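Glycosyl hydrolase (Bacteroides ovatus, PDB 3QC2) belongs to a family of carbohydrate-active proteins with a mainly beta, probably five-bladed propeller fold and very little helix. Local coordinates at residues A[111-114]-A[115-119]. Numbering follows the deposited sequence.
Sequences SQKE and LEWPG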
loop_
_atom_site.group_PDB
_atom_site.type_symbol
_atom_site.label_atom_id
_atom_site.label_comp_id
_atom_site.label_asym_id
_atom_site.label_seq_id
_atom_site.Cartn_x
_atom_site.Cartn_y
_atom_site.Cartn_z
ATOM N N SER A 111 -16.487 11.409 13.975
ATOM C CA SER A 111 -15.761 12.673 13.790
ATOM C C SER A 111 -15.154 12.916 12.370
ATOM O O SER A 111 -14.843 14.062 12.025
ATOM C CB SER A 111 -14.649 12.789 14.836
ATOM O OG SER A 111 -13.686 11.758 14.674
ATOM N N GLN A 112 -15.000 11.855 11.566
ATOM C CA GLN A 112 -14.378 11.979 10.230
ATOM C C GLN A 112 -15.373 11.953 9.041
ATOM O O GLN A 112 -14.946 11.921 7.888
ATOM C CB GLN A 112 -13.344 10.859 10.044
ATOM C CG GLN A 112 -12.375 10.683 11.221
ATOM C CD GLN A 112 -11.547 11.914 11.498
ATOM O OE1 GLN A 112 -11.053 12.554 10.583
ATOM N NE2 GLN A 112 -11.373 12.241 12.779
ATOM N N LYS A 113 -16.681 11.989 9.321
ATOM C CA LYS A 113 -17.707 11.917 8.255
ATOM C C LYS A 113 -17.469 12.874 7.066
ATOM O O LYS A 113 -17.574 12.461 5.905
ATOM C CB LYS A 113 -19.128 12.172 8.827
ATOM C CG LYS A 113 -20.243 12.186 7.728
ATOM C CD LYS A 113 -21.637 12.529 8.280
ATOM C CE LYS A 113 -22.715 12.640 7.126
ATOM N NZ LYS A 113 -22.312 13.592 6.023
ATOM N N GLU A 114 -17.160 14.141 7.362
ATOM C CA GLU A 114 -16.917 15.178 6.321
ATOM C C GLU A 114 -15.711 14.860 5.468
ATOM O O GLU A 114 -15.632 15.270 4.306
ATOM C CB GLU A 114 -16.696 16.571 6.969
ATOM C CG GLU A 114 -16.433 17.731 5.940
ATOM C CD GLU A 114 -15.990 19.025 6.589
ATOM O OE1 GLU A 114 -15.675 19.025 7.798
ATOM O OE2 GLU A 114 -15.955 20.051 5.877
ATOM N N LEU A 115 -14.741 14.150 6.046
ATOM C CA LEU A 115 -13.504 13.819 5.326
ATOM C C LEU A 115 -13.584 12.487 4.593
ATOM O O LEU A 115 -12.869 12.281 3.609
ATOM C CB LEU A 115 -12.321 13.773 6.297
ATOM C CG LEU A 115 -12.104 14.981 7.184
ATOM C CD1 LEU A 115 -10.831 14.787 8.027
ATOM C CD2 LEU A 115 -12.024 16.271 6.358
ATOM N N GLU A 116 -14.470 11.593 5.056
ATOM C CA GLU A 116 -14.580 10.236 4.504
ATOM C C GLU A 116 -15.838 9.913 3.689
ATOM O O GLU A 116 -15.927 8.822 3.127
ATOM C CB GLU A 116 -14.460 9.224 5.649
ATOM C CG GLU A 116 -13.121 9.301 6.361
ATOM C CD GLU A 116 -12.990 8.343 7.527
ATOM O OE1 GLU A 116 -13.967 7.609 7.862
ATOM O OE2 GLU A 116 -11.898 8.321 8.107
ATOM N N TRP A 117 -16.802 10.827 3.616
ATOM C CA TRP A 117 -18.038 10.552 2.868
ATOM C C TRP A 117 -18.130 11.442 1.624
ATOM O O TRP A 117 -17.875 12.648 1.715
ATOM C CB TRP A 117 -19.257 10.755 3.768
ATOM C CG TRP A 117 -20.539 10.301 3.136
ATOM C CD1 TRP A 117 -21.555 11.092 2.654
ATOM C CD2 TRP A 117 -20.929 8.954 2.893
ATOM N NE1 TRP A 117 -22.560 10.305 2.140
ATOM C CE2 TRP A 117 -22.198 8.990 2.268
ATOM C CE3 TRP A 117 -20.330 7.706 3.144
ATOM C CZ2 TRP A 117 -22.874 7.837 1.894
ATOM C CZ3 TRP A 117 -21.008 6.558 2.773
ATOM C CH2 TRP A 117 -22.266 6.631 2.153
ATOM N N PRO A 118 -18.522 10.864 0.450
ATOM C CA PRO A 118 -18.909 9.479 0.149
ATOM C C PRO A 118 -17.815 8.583 -0.497
ATOM O O PRO A 118 -18.121 7.474 -0.929
ATOM C CB PRO A 118 -20.069 9.672 -0.832
ATOM C CG PRO A 118 -19.673 10.889 -1.629
ATOM C CD PRO A 118 -18.755 11.733 -0.725
ATOM N N GLY A 119 -16.572 9.053 -0.557
ATOM C CA GLY A 119 -15.481 8.263 -1.161
ATOM C C GLY A 119 -15.034 7.091 -0.284
ATOM O O GLY A 119 -14.560 6.066 -0.789
#
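A single-turn helix, 113-116, begins after Gln112, which holds the N-cap position and whose backbone carbonyl accepts hydrogen bonds from Leu115 and Glu116. Of the two donors to Gln112 O, Glu116 N, at 2.9 Å, lies nearly in line with the carbonyl (C=O...N 168°), while Leu115 N, also 2.9 Å from Gln112 O, sits 52° out of the carbonyl plane. One residue on, Lys113 O takes a weak bond from Trp117 N at 2.9 Å, and Trp117, leaving helical geometry, brings its CB to 3.2 Å from the same oxygen. Side chains follow the turn. With CG beside its backbone N and the rest of its chain extended, the Glu116 side chain crosses that of Gln112 at a slant, its OE2 3.5 Å from Gln112 CB. Gln112 instead folds at chi2 (-61°), which sets OE1 3.4 Å from Leu115 CD1 and lets NE2 donate to Ser111 OG at 3.0 Å. The buried Glu116 carboxylate is satisfied by Tyr138 and Gln140 at OE2 and by a salt bridge from Lys161 to OE1; Gln140 also bonds Gln112 OE1. The helix thus lies against strands 134-141 and 160-164, where Leu115 touches Pro164, and the chain passes through cis-Pro118 into strand 120-128.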